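Local coordinates for metallo-carboxypeptidase (Pseudomonas aeruginosa, PDB 4A39), which is a cytosolic M14-family zinc metallocarboxypeptidase, probably trimming residues from the C-termini of peptides or proteins, and related to mammalian cytosolic carboxypeptidases, at residues Ile176-Pro181 against Val217-Asn221; Arg302-Leu307 against Thr379-Leu383; Glu277-Val281 against Pro350-Asp356; Gly285-Gly291 against Cys333-Gln338. All blocks are in the same frame, centred on the assembly; numbering follows the deposited sequence.

Interactions 1 and 2 are buried, 3 and 4 only partly so. Interaction 1 lies at the sheet end where zinc is bound, and relies on backbone bonds and one asparagine amide. Interaction 2, about 23 Å away between centres and at the periphery of the chain, packs two helices through apolar side chains with charges along one margin. Of the partly buried pair, interaction 3 joins two loops through a lysine and a histidine-carboxylate bond; interaction 4 sets a turn against a helix through thiols, amides and waters. The segments of interaction 4 lie within the chain loop closed by interaction 3, and R304 of interaction 2 packs against G285 of interaction 4.

Interaction 1. Residues Ile176-Pro181 against Val217-Asn221; sequences IAQQHP and VPNMN. With ZN (zinc ion), chain C; GEM ((2-guanidinoethylmercapto)succinic acid), chain D.
Where strand 171-177 of the M14 carboxypeptidase sheet runs out into the zinc-binding loop, it is tied to the turn that follows the neighbouring strand 212-217. I176 and V217 form the parallel bridge, their side chains lying side by side on one face of the sheet with CG2 against CG2 at 3.8 Å. A177 then grips the turn twice: its N donates to V217 O at 3.0 Å, and its O takes M220 N at 2.8 Å. Beyond this point side chains take over. M220 lies alongside Q179, CB 3.8 Å from Q179 CG, while the Q179 amide turns to N240, D271 and W243. The loop is pinned by N221, whose ND2 donates to Q179 O over 2.9 Å. That bond is nearly straight, 173° at the hydrogen, and the acceptor lies in the asparagine's amide plane. OD1 of N221 meanwhile caps the following helix by accepting from G224 N, which fixes the amide's rotation from both ends. An Asx turn, N221 N to N219 OD1, shapes the backbone that presents it. On the other segment, H180 turns away from the turn and binds the zinc ion through ND1 at 2.1 Å, its NE2 being held by the second-shell carboxylate of D238. O13 of the bound succinate inhibitor also coordinates the zinc ion. H180 and E183 form the HxxE motif of the M14 peptidases, on the loop at the C-terminal end of a central strand; H273, from the neighbouring strand 268-275, completes the protein ligands.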
loop_
_atom_site.group_PDB
_atom_site.type_symbol
_atom_site.label_atom_id
_atom_site.label_comp_id
_atom_site.label_asym_id
_atom_site.label_seq_id
_atom_site.Cartn_x
_atom_site.Cartn_y
_atom_site.Cartn_z
ATOM N N ILE A 176 9.215 3.690 -0.158
ATOM C CA ILE A 176 8.984 2.451 0.582
ATOM C C ILE A 176 7.481 2.176 0.604
ATOM O O ILE A 176 6.665 3.106 0.550
ATOM C CB ILE A 176 9.543 2.517 2.029
ATOM C CG1 ILE A 176 8.728 3.486 2.881
ATOM C CG2 ILE A 176 11.013 2.942 1.993
ATOM C CD1 ILE A 176 9.157 3.509 4.330
ATOM N N ALA A 177 7.115 0.903 0.693
ATOM C CA ALA A 177 5.701 0.549 0.648
ATOM C C ALA A 177 5.206 -0.502 1.627
ATOM O O ALA A 177 5.961 -1.343 2.114
ATOM C CB ALA A 177 5.349 0.104 -0.768
ATOM N N GLN A 178 3.905 -0.429 1.880
ATOM C CA GLN A 178 3.171 -1.359 2.727
ATOM C C GLN A 178 3.666 -1.619 4.145
ATOM O O GLN A 178 3.791 -2.772 4.562
ATOM C CB GLN A 178 2.993 -2.693 1.975
ATOM C CG GLN A 178 1.565 -3.261 2.053
ATOM C CD GLN A 178 1.322 -4.400 1.071
ATOM O OE1 GLN A 178 1.634 -4.283 -0.111
ATOM N NE2 GLN A 178 0.746 -5.502 1.555
ATOM N N GLN A 179 3.951 -0.552 4.888
ATOM C CA GLN A 179 4.351 -0.711 6.285
ATOM C C GLN A 179 3.174 -1.366 7.008
ATOM O O GLN A 179 3.356 -2.110 7.971
ATOM C CB GLN A 179 4.640 0.635 6.935
ATOM C CG GLN A 179 5.966 1.251 6.567
ATOM C CD GLN A 179 6.273 2.424 7.466
ATOM O OE1 GLN A 179 6.688 2.247 8.617
ATOM N NE2 GLN A 179 6.038 3.633 6.964
ATOM N N HIS A 180 1.963 -1.054 6.555
ATOM C CA HIS A 180 0.748 -1.642 7.117
ATOM C C HIS A 180 0.398 -2.756 6.132
ATOM O O HIS A 180 0.023 -2.493 4.989
ATOM C CB HIS A 180 -0.346 -0.577 7.199
ATOM C CG HIS A 180 -0.034 0.510 8.180
ATOM N ND1 HIS A 180 -0.183 1.848 7.888
ATOM C CD2 HIS A 180 0.432 0.453 9.450
ATOM C CE1 HIS A 180 0.179 2.569 8.933
ATOM N NE2 HIS A 180 0.557 1.748 9.895
ATOM N N PRO A 181 0.517 -4.020 6.576
ATOM C CA PRO A 181 0.253 -5.212 5.763
ATOM C C PRO A 181 -1.038 -5.308 4.967
ATOM O O PRO A 181 -1.045 -5.878 3.875
ATOM C CB PRO A 181 0.412 -6.353 6.766
ATOM C CG PRO A 181 -0.065 -5.739 8.041
ATOM C CD PRO A 181 0.623 -4.385 8.002
ATOM N N VAL A 217 11.934 0.069 -1.561
ATOM C CA VAL A 217 11.633 -1.035 -0.651
ATOM C C VAL A 217 10.213 -1.475 -0.998
ATOM O O VAL A 217 9.245 -0.893 -0.517
ATOM C CB VAL A 217 11.664 -0.607 0.833
ATOM C CG1 VAL A 217 11.246 -1.782 1.711
ATOM C CG2 VAL A 217 13.068 -0.144 1.223
ATOM N N PRO A 218 10.074 -2.505 -1.852
ATOM C CA PRO A 218 8.779 -3.043 -2.288
ATOM C C PRO A 218 7.803 -3.445 -1.184
ATOM O O PRO A 218 6.589 -3.287 -1.345
ATOM C CB PRO A 218 9.177 -4.227 -3.163
ATOM C CG PRO A 218 10.460 -3.757 -3.771
ATOM C CD PRO A 218 11.175 -3.160 -2.581
ATOM N N ASN A 219 8.314 -3.991 -0.083
ATOM C CA ASN A 219 7.433 -4.373 1.020
ATOM C C ASN A 219 8.114 -4.288 2.381
ATOM O O ASN A 219 9.069 -5.014 2.677
ATOM C CB ASN A 219 6.859 -5.776 0.805
ATOM C CG ASN A 219 5.709 -6.073 1.748
ATOM O OD1 ASN A 219 5.910 -6.272 2.945
ATOM N ND2 ASN A 219 4.490 -6.080 1.214
ATOM N N MET A 220 7.592 -3.389 3.208
ATOM C CA MET A 220 8.112 -3.119 4.544
ATOM C C MET A 220 7.623 -4.036 5.654
ATOM O O MET A 220 8.106 -3.929 6.779
ATOM C CB MET A 220 7.760 -1.688 4.956
ATOM C CG MET A 220 8.561 -0.585 4.287
ATOM S SD MET A 220 10.266 -0.551 4.859
ATOM C CE MET A 220 10.021 -0.099 6.582
ATOM N N ASN A 221 6.676 -4.920 5.356
ATOM C CA ASN A 221 6.114 -5.792 6.393
ATOM C C ASN A 221 5.718 -7.153 5.827
ATOM O O ASN A 221 4.534 -7.491 5.770
ATOM C CB ASN A 221 4.874 -5.113 6.994
ATOM C CG ASN A 221 4.544 -5.604 8.394
ATOM O OD1 ASN A 221 4.841 -6.744 8.767
ATOM N ND2 ASN A 221 3.899 -4.742 9.172
HETATM ZN ZN ZN C . -1.028 2.797 6.223
HETATM C C8 GEM D . -1.298 7.061 8.162
HETATM S S7 GEM D . 0.117 7.212 7.011
HETATM C C6 GEM D . 0.359 9.025 7.014
HETATM C C5 GEM D . -0.913 9.839 7.268
HETATM N N3 GEM D . -1.340 9.705 8.668
HETATM C C1 GEM D . -1.321 10.772 9.464
HETATM N N4 GEM D . -0.905 11.942 8.984
HETATM N N2 GEM D . -1.705 10.677 10.733
HETATM C C9 GEM D . -0.956 6.173 9.360
HETATM O O14 GEM D . 0.224 5.766 9.465
HETATM O O15 GEM D . -1.886 5.918 10.152
HETATM C C10 GEM D . -2.539 6.537 7.437
HETATM C C11 GEM D . -2.315 5.136 6.860
HETATM O O12 GEM D . -2.583 4.962 5.651
HETATM O O13 GEM D . -1.896 4.263 7.648
HETATM O O HOH W 1 3.101 -5.551 3.995
#

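Interaction 2. Residues Arg302-Leu307 against Thr379-Leu383; sequences RFREEL and TLAVL
T379 sets its methyl on the ring of F303, the central apolar feature of this helix-helix contact. CG2 of T379 stands 4.2 Å from the centroid of the F303 ring and 27° off the ring normal, a CH-pi contact over the face. F303 is swung across to this position by holding CG anti to its own backbone N (chi1 -177°). L380 meets the same ring differently, its CD2 lying in the ring plane at the edge, 3.9 Å from CE2 of F303. L383 completes the apolar set with a fork: CD1 touches F303 CD2 at 3.8 Å, and CD2 rests on one face of the R302 guanidinium, 3.5 Å from NH2.

The charged groups lie at the margin. R302 curls back along its own helix so that NH1 reaches E306 OE2 at 2.9 Å, a salt bridge one turn apart and close to the guanidinium plane. R302 NE also pairs with E386, and E306 OE1 with R310. V382 CG1 closes against this cluster. Among polar groups, the hydroxyl OG1 of T379 is bonded within its own helix, to D375 O, and lies against L307.

The segment axes approach to 9.6 Å and cross at 129°. Helix 294-308 packs beside helix 366-383; F303 also meets F345 of strand 343-350, and L380 touches L208 of helix 203-211.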
loop_
_atom_site.group_PDB
_atom_site.type_symbol
_atom_site.label_atom_id
_atom_site.label_comp_id
_atom_site.label_asym_id
_atom_site.label_seq_id
_atom_site.Cartn_x
_atom_site.Cartn_y
_atom_site.Cartn_z
ATOM N N ARG A 302 4.302 21.997 -5.687
ATOM C CA ARG A 302 4.780 21.601 -7.011
ATOM C C ARG A 302 4.464 20.136 -7.329
ATOM O O ARG A 302 3.968 19.815 -8.411
ATOM C CB ARG A 302 6.292 21.824 -7.104
ATOM C CG ARG A 302 6.712 23.285 -7.157
ATOM C CD ARG A 302 6.498 23.861 -8.545
ATOM N NE ARG A 302 7.323 23.189 -9.544
ATOM C CZ ARG A 302 6.854 22.678 -10.679
ATOM N NH1 ARG A 302 5.557 22.762 -10.964
ATOM N NH2 ARG A 302 7.677 22.083 -11.532
ATOM N N PHE A 303 4.759 19.254 -6.378
ATOM C CA PHE A 303 4.524 17.822 -6.538
ATOM C C PHE A 303 3.047 17.500 -6.760
ATOM O O PHE A 303 2.693 16.752 -7.678
ATOM C CB PHE A 303 5.026 17.070 -5.298
ATOM C CG PHE A 303 4.898 15.576 -5.397
ATOM C CD1 PHE A 303 3.709 14.941 -5.041
ATOM C CD2 PHE A 303 5.961 14.799 -5.847
ATOM C CE1 PHE A 303 3.577 13.560 -5.131
ATOM C CE2 PHE A 303 5.841 13.415 -5.940
ATOM C CZ PHE A 303 4.643 12.793 -5.581
ATOM N N ARG A 304 2.187 18.054 -5.912
ATOM C CA ARG A 304 0.755 17.804 -6.022
ATOM C C ARG A 304 0.171 18.298 -7.344
ATOM O O ARG A 304 -0.637 17.614 -7.969
ATOM C CB ARG A 304 0.005 18.466 -4.860
ATOM C CG ARG A 304 0.116 17.730 -3.533
ATOM C CD ARG A 304 -0.706 18.431 -2.459
ATOM N NE ARG A 304 -0.754 17.684 -1.206
ATOM C CZ ARG A 304 -0.347 18.166 -0.035
ATOM N NH1 ARG A 304 0.148 19.396 0.044
ATOM N NH2 ARG A 304 -0.430 17.416 1.056
ATOM N N GLU A 305 0.609 19.483 -7.766
ATOM C CA GLU A 305 0.127 20.089 -9.010
ATOM C C GLU A 305 0.549 19.293 -10.238
ATOM O O GLU A 305 -0.261 19.031 -11.136
ATOM C CB GLU A 305 0.642 21.528 -9.121
ATOM C CG GLU A 305 -0.137 22.388 -10.108
ATOM C CD GLU A 305 0.214 23.862 -10.005
ATOM O OE1 GLU A 305 0.891 24.251 -9.029
ATOM O OE2 GLU A 305 -0.200 24.632 -10.901
ATOM N N GLU A 306 1.818 18.905 -10.288
ATOM C CA GLU A 306 2.327 18.146 -11.420
ATOM C C GLU A 306 1.746 16.733 -11.468
ATOM O O GLU A 306 1.494 16.202 -12.548
ATOM C CB GLU A 306 3.857 18.085 -11.383
ATOM C CG GLU A 306 4.542 19.439 -11.578
ATOM C CD GLU A 306 4.417 19.994 -12.993
ATOM O OE1 GLU A 306 3.779 19.353 -13.858
ATOM O OE2 GLU A 306 4.968 21.086 -13.241
ATOM N N LEU A 307 1.517 16.124 -10.307
ATOM C CA LEU A 307 0.961 14.775 -10.290
ATOM C C LEU A 307 -0.520 14.778 -10.655
ATOM O O LEU A 307 -1.002 13.871 -11.331
ATOM C CB LEU A 307 1.155 14.123 -8.921
ATOM C CG LEU A 307 0.614 12.695 -8.776
ATOM C CD1 LEU A 307 1.156 11.805 -9.886
ATOM C CD2 LEU A 307 1.004 12.149 -7.416
ATOM N N THR A 379 6.283 12.591 -12.534
ATOM C CA THR A 379 6.287 13.788 -11.703
ATOM C C THR A 379 7.682 14.064 -11.147
ATOM O O THR A 379 8.140 15.209 -11.138
ATOM C CB THR A 379 5.275 13.653 -10.542
ATOM O OG1 THR A 379 3.953 13.521 -11.086
ATOM C CG2 THR A 379 5.324 14.878 -9.631
ATOM N N LEU A 380 8.361 13.016 -10.691
ATOM C CA LEU A 380 9.705 13.179 -10.147
ATOM C C LEU A 380 10.687 13.647 -11.217
ATOM O O LEU A 380 11.639 14.375 -10.921
ATOM C CB LEU A 380 10.202 11.866 -9.533
ATOM C CG LEU A 380 9.424 11.337 -8.324
ATOM C CD1 LEU A 380 10.062 10.044 -7.842
ATOM C CD2 LEU A 380 9.412 12.376 -7.210
ATOM N N ALA A 381 10.456 13.228 -12.458
ATOM C CA ALA A 381 11.326 13.614 -13.564
ATOM C C ALA A 381 11.262 15.121 -13.797
ATOM O O ALA A 381 12.272 15.755 -14.110
ATOM C CB ALA A 381 10.921 12.872 -14.831
ATOM N N VAL A 382 10.070 15.692 -13.643
ATOM C CA VAL A 382 9.870 17.127 -13.834
ATOM C C VAL A 382 10.454 17.962 -12.697
ATOM O O VAL A 382 10.986 19.049 -12.926
ATOM C CB VAL A 382 8.365 17.472 -13.945
ATOM C CG1 VAL A 382 8.178 18.984 -14.050
ATOM C CG2 VAL A 382 7.763 16.777 -15.151
ATOM N N LEU A 383 10.361 17.445 -11.477
ATOM C CA LEU A 383 10.837 18.152 -10.292
ATOM C C LEU A 383 12.287 17.897 -9.893
ATOM O O LEU A 383 12.789 18.542 -8.976
ATOM C CB LEU A 383 9.963 17.790 -9.087
ATOM C CG LEU A 383 8.441 17.810 -9.221
ATOM C CD1 LEU A 383 7.825 17.394 -7.894
ATOM C CD2 LEU A 383 7.967 19.195 -9.623
#

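Interaction 3. Residues Glu277-Val281 against Pro350-Asp356; sequences EIPHV and PFKDHDD
P279, H280 and K352 carry most of this junction between two loops. P279 is the centre of an inverse gamma turn, and its ring touches the D355 carboxylate through CG, 3.5 Å from OD2. Its carbonyl oxygen accepts from D355 N at 2.9 Å. The next residue, H280, points its ND1 at D356: the bond to OD1 is short, 2.6 Å, and the oxygen lies in the plane of the imidazole ring. The carboxylate is met on its syn side but tilted 29° out of the carboxylate plane, which is itself turned 76° from the ring, and H317 stacks on the same imidazole. K352 stretches out fully beyond CG, passing the P279 ring so that NZ lands on a lone pair of E277 O at 2.9 Å. The E277 carboxylate adds a long salt bridge, OE2 4.0 Å from NZ, bridged by a water. S82 O also accepts from NZ, and H79 holds E277 OE1, linking these loops to the N-terminal domain. A short histidine-carboxylate bond is consistent with charge assistance, so D356 would probably stabilise a protonated H280, while the ammonium of K352 is shared among backbone oxygens and water.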
loop_
_atom_site.group_PDB
_atom_site.type_symbol
_atom_site.label_atom_id
_atom_site.label_comp_id
_atom_site.label_asym_id
_atom_site.label_seq_id
_atom_site.Cartn_x
_atom_site.Cartn_y
_atom_site.Cartn_z
ATOM N N GLU A 277 -11.241 4.732 4.409
ATOM C CA GLU A 277 -12.366 5.664 4.355
ATOM C C GLU A 277 -12.546 6.577 3.146
ATOM O O GLU A 277 -13.623 6.624 2.548
ATOM C CB GLU A 277 -12.318 6.531 5.618
ATOM C CG GLU A 277 -13.341 7.660 5.698
ATOM C CD GLU A 277 -14.734 7.164 6.010
ATOM O OE1 GLU A 277 -14.872 6.337 6.938
ATOM O OE2 GLU A 277 -15.689 7.608 5.336
ATOM N N ILE A 278 -11.500 7.304 2.790
ATOM C CA ILE A 278 -11.572 8.276 1.702
ATOM C C ILE A 278 -11.489 7.693 0.294
ATOM O O ILE A 278 -10.499 7.067 -0.069
ATOM C CB ILE A 278 -10.472 9.333 1.894
ATOM C CG1 ILE A 278 -10.670 10.017 3.250
ATOM C CG2 ILE A 278 -10.494 10.350 0.754
ATOM C CD1 ILE A 278 -9.519 10.929 3.660
ATOM N N PRO A 279 -12.540 7.908 -0.520
ATOM C CA PRO A 279 -12.578 7.394 -1.892
ATOM C C PRO A 279 -11.903 8.337 -2.892
ATOM O O PRO A 279 -12.515 8.764 -3.868
ATOM C CB PRO A 279 -14.070 7.250 -2.150
ATOM C CG PRO A 279 -14.610 8.477 -1.474
ATOM C CD PRO A 279 -13.836 8.514 -0.155
ATOM N N HIS A 280 -10.637 8.662 -2.624
ATOM C CA HIS A 280 -9.850 9.554 -3.478
ATOM C C HIS A 280 -8.367 9.303 -3.231
ATOM O O HIS A 280 -7.968 9.014 -2.108
ATOM C CB HIS A 280 -10.121 11.026 -3.130
ATOM C CG HIS A 280 -11.551 11.440 -3.281
ATOM N ND1 HIS A 280 -12.110 11.754 -4.502
ATOM C CD2 HIS A 280 -12.545 11.559 -2.369
ATOM C CE1 HIS A 280 -13.387 12.050 -4.334
ATOM N NE2 HIS A 280 -13.676 11.939 -3.051
ATOM N N VAL A 281 -7.559 9.408 -4.282
ATOM C CA VAL A 281 -6.119 9.259 -4.140
ATOM C C VAL A 281 -5.617 10.627 -3.677
ATOM O O VAL A 281 -6.050 11.654 -4.198
ATOM C CB VAL A 281 -5.435 8.937 -5.483
ATOM C CG1 VAL A 281 -3.921 9.033 -5.330
ATOM C CG2 VAL A 281 -5.834 7.550 -5.954
ATOM N N PRO A 350 -7.144 4.681 -2.286
ATOM C CA PRO A 350 -8.372 4.164 -1.675
ATOM C C PRO A 350 -8.676 2.676 -1.789
ATOM O O PRO A 350 -8.331 2.037 -2.778
ATOM C CB PRO A 350 -9.450 4.990 -2.358
ATOM C CG PRO A 350 -8.922 5.073 -3.766
ATOM C CD PRO A 350 -7.442 5.386 -3.548
ATOM N N PHE A 351 -9.331 2.140 -0.760
ATOM C CA PHE A 351 -9.772 0.749 -0.779
ATOM C C PHE A 351 -11.089 0.718 -1.552
ATOM O O PHE A 351 -11.522 -0.338 -2.014
ATOM C CB PHE A 351 -10.032 0.212 0.636
ATOM C CG PHE A 351 -8.804 -0.300 1.324
ATOM C CD1 PHE A 351 -7.981 0.562 2.043
ATOM C CD2 PHE A 351 -8.459 -1.641 1.242
ATOM C CE1 PHE A 351 -6.831 0.090 2.670
ATOM C CE2 PHE A 351 -7.310 -2.126 1.864
ATOM C CZ PHE A 351 -6.493 -1.258 2.581
ATOM N N LYS A 352 -11.726 1.883 -1.664
ATOM C CA LYS A 352 -12.995 2.030 -2.379
ATOM C C LYS A 352 -12.652 2.330 -3.839
ATOM O O LYS A 352 -11.985 1.528 -4.488
ATOM C CB LYS A 352 -13.820 3.167 -1.751
ATOM C CG LYS A 352 -14.267 2.879 -0.316
ATOM C CD LYS A 352 -14.918 4.090 0.332
ATOM C CE LYS A 352 -15.378 3.779 1.756
ATOM N NZ LYS A 352 -16.004 4.976 2.394
ATOM N N ASP A 353 -13.096 3.471 -4.357
ATOM C CA ASP A 353 -12.788 3.855 -5.736
ATOM C C ASP A 353 -12.191 5.253 -5.652
ATOM O O ASP A 353 -12.215 5.875 -4.592
ATOM C CB ASP A 353 -14.078 3.898 -6.577
ATOM C CG ASP A 353 -13.823 3.851 -8.091
ATOM O OD1 ASP A 353 -12.666 3.955 -8.539
ATOM O OD2 ASP A 353 -14.810 3.712 -8.844
ATOM N N HIS A 354 -11.615 5.722 -6.754
ATOM C CA HIS A 354 -11.091 7.081 -6.825
ATOM C C HIS A 354 -12.290 7.739 -7.497
ATOM O O HIS A 354 -12.397 7.746 -8.721
ATOM C CB HIS A 354 -9.858 7.139 -7.732
ATOM C CG HIS A 354 -9.277 8.513 -7.884
ATOM N ND1 HIS A 354 -9.168 9.143 -9.106
ATOM C CD2 HIS A 354 -8.755 9.368 -6.973
ATOM C CE1 HIS A 354 -8.603 10.326 -8.942
ATOM N NE2 HIS A 354 -8.343 10.486 -7.656
ATOM N N ASP A 355 -13.200 8.261 -6.684
ATOM C CA ASP A 355 -14.435 8.853 -7.187
ATOM C C ASP A 355 -14.334 9.928 -8.258
ATOM O O ASP A 355 -15.303 10.178 -8.971
ATOM C CB ASP A 355 -15.287 9.345 -6.017
ATOM C CG ASP A 355 -15.978 8.204 -5.290
ATOM O OD1 ASP A 355 -15.788 7.039 -5.704
ATOM O OD2 ASP A 355 -16.713 8.465 -4.314
ATOM N N ASP A 356 -13.176 10.563 -8.388
ATOM C CA ASP A 356 -13.020 11.581 -9.418
ATOM C C ASP A 356 -13.147 10.940 -10.802
ATOM O O ASP A 356 -13.660 11.561 -11.735
ATOM C CB ASP A 356 -11.664 12.268 -9.279
ATOM C CG ASP A 356 -11.431 12.812 -7.884
ATOM O OD1 ASP A 356 -11.248 12.002 -6.957
ATOM O OD2 ASP A 356 -11.442 14.050 -7.717
HETATM O O HOH W 2 -17.332 5.569 4.918
#

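Interaction 4. Residues Gly285-Gly291 against Cys333-Gln338; sequences GCEGNPG and CNFVGQ
C286 lays its sulfur over the start of helix 332-340, SG standing 3.7 Å from C333 SG and 3.5 Å from C333 O. The thiols are in van der Waals contact and form no disulfide. C286 also passes near G337, where the helix has no side chain. Both cysteines rest on A344 of strand 343-350. The loop residues C286 to N289 form a type I turn, closed by N289 N to C286 O at 2.9 Å, between strand 282-284 at the sheet's edge and helix 294-308. N289 points from the turn toward the helix and crosses N334 obliquely, the amide planes 66° apart and ND2 lying 2.9 Å from N334 OD1. The N334 amide, whose side chain comes within about 5 Å (nearest atoms) of the bound inhibitor, is gripped by two waters. One donates to N334 OD1 at 2.9 Å and accepts from G288 N; the other takes N334 ND2 at 2.8 Å and donates to G285 O. Further along the helix Q338, extended beyond CG, reaches across P290 at about a right angle toward the backbone of G291, with CB against N289 OD1 at 3.6 Å.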
loop_
_atom_site.group_PDB
_atom_site.type_symbol
_atom_site.label_atom_id
_atom_site.label_comp_id
_atom_site.label_asym_id
_atom_site.label_seq_id
_atom_site.Cartn_x
_atom_site.Cartn_y
_atom_site.Cartn_z
ATOM N N GLY A 285 1.333 15.727 3.501
ATOM C CA GLY A 285 2.666 16.296 3.630
ATOM C C GLY A 285 3.219 16.493 5.032
ATOM O O GLY A 285 2.709 15.926 5.996
ATOM N N CYS A 286 4.260 17.318 5.141
ATOM C CA CYS A 286 4.927 17.584 6.420
ATOM C C CYS A 286 4.689 18.978 6.992
ATOM O O CYS A 286 5.530 19.481 7.740
ATOM C CB CYS A 286 6.445 17.407 6.269
ATOM S SG CYS A 286 7.011 15.771 5.770
ATOM N N GLU A 287 3.560 19.602 6.667
ATOM C CA GLU A 287 3.308 20.956 7.153
ATOM C C GLU A 287 3.304 21.128 8.670
ATOM O O GLU A 287 3.416 22.251 9.165
ATOM C CB GLU A 287 2.009 21.516 6.550
ATOM C CG GLU A 287 0.698 20.930 7.063
ATOM C CD GLU A 287 0.427 19.517 6.582
ATOM O OE1 GLU A 287 0.917 19.133 5.495
ATOM O OE2 GLU A 287 -0.299 18.795 7.288
ATOM N N GLY A 288 3.188 20.022 9.404
ATOM C CA GLY A 288 3.190 20.090 10.859
ATOM C C GLY A 288 4.575 19.958 11.484
ATOM O O GLY A 288 4.728 20.076 12.702
ATOM N N ASN A 289 5.585 19.708 10.657
ATOM C CA ASN A 289 6.957 19.560 11.143
ATOM C C ASN A 289 7.549 20.859 11.678
ATOM O O ASN A 289 7.402 21.914 11.068
ATOM C CB ASN A 289 7.882 19.068 10.021
ATOM C CG ASN A 289 7.831 17.565 9.816
ATOM O OD1 ASN A 289 8.544 17.024 8.959
ATOM N ND2 ASN A 289 6.998 16.882 10.591
ATOM N N PRO A 290 8.217 20.799 12.837
ATOM C CA PRO A 290 8.815 22.027 13.363
ATOM C C PRO A 290 9.868 22.489 12.348
ATOM O O PRO A 290 10.151 23.680 12.210
ATOM C CB PRO A 290 9.438 21.564 14.674
ATOM C CG PRO A 290 8.473 20.515 15.136
ATOM C CD PRO A 290 8.217 19.735 13.858
ATOM N N GLY A 291 10.427 21.524 11.622
ATOM C CA GLY A 291 11.441 21.832 10.627
ATOM C C GLY A 291 10.897 22.215 9.260
ATOM O O GLY A 291 11.667 22.405 8.320
ATOM N N CYS A 333 6.829 9.643 7.171
ATOM C CA CYS A 333 6.831 10.846 6.343
ATOM C C CYS A 333 7.434 12.030 7.082
ATOM O O CYS A 333 8.363 12.677 6.599
ATOM C CB CYS A 333 5.408 11.193 5.902
ATOM S SG CYS A 333 5.310 12.662 4.870
ATOM N N ASN A 334 6.907 12.308 8.264
ATOM C CA ASN A 334 7.388 13.424 9.060
ATOM C C ASN A 334 8.812 13.250 9.577
ATOM O O ASN A 334 9.620 14.179 9.504
ATOM C CB ASN A 334 6.417 13.658 10.208
ATOM C CG ASN A 334 5.060 14.112 9.715
ATOM O OD1 ASN A 334 4.868 15.283 9.386
ATOM N ND2 ASN A 334 4.116 13.182 9.630
ATOM N N PHE A 335 9.125 12.064 10.087
ATOM C CA PHE A 335 10.461 11.809 10.612
ATOM C C PHE A 335 11.547 11.946 9.556
ATOM O O PHE A 335 12.550 12.624 9.778
ATOM C CB PHE A 335 10.545 10.413 11.238
ATOM C CG PHE A 335 11.915 10.069 11.756
ATOM C CD1 PHE A 335 12.858 9.472 10.925
ATOM C CD2 PHE A 335 12.275 10.382 13.064
ATOM C CE1 PHE A 335 14.146 9.191 11.388
ATOM C CE2 PHE A 335 13.560 10.105 13.537
ATOM C CZ PHE A 335 14.495 9.510 12.695
ATOM N N VAL A 336 11.361 11.289 8.416
ATOM C CA VAL A 336 12.354 11.340 7.348
ATOM C C VAL A 336 12.440 12.748 6.775
ATOM O O VAL A 336 13.533 13.289 6.581
ATOM C CB VAL A 336 12.007 10.339 6.218
ATOM C CG1 VAL A 336 13.053 10.405 5.111
ATOM C CG2 VAL A 336 11.944 8.929 6.787
ATOM N N GLY A 337 11.281 13.344 6.520
ATOM C CA GLY A 337 11.249 14.686 5.972
ATOM C C GLY A 337 12.029 15.687 6.805
ATOM O O GLY A 337 12.746 16.529 6.261
ATOM N N GLN A 338 11.893 15.598 8.123
ATOM C CA GLN A 338 12.586 16.524 9.011
ATOM C C GLN A 338 14.045 16.160 9.231
ATOM O O GLN A 338 14.913 17.030 9.240
ATOM C CB GLN A 338 11.874 16.597 10.362
ATOM C CG GLN A 338 12.463 17.645 11.293
ATOM C CD GLN A 338 11.557 17.944 12.462
ATOM O OE1 GLN A 338 11.691 17.359 13.537
ATOM N NE2 GLN A 338 10.609 18.844 12.252
HETATM O O HOH W 3 2.609 17.122 9.048
HETATM O O HOH W 4 2.324 13.471 7.512
#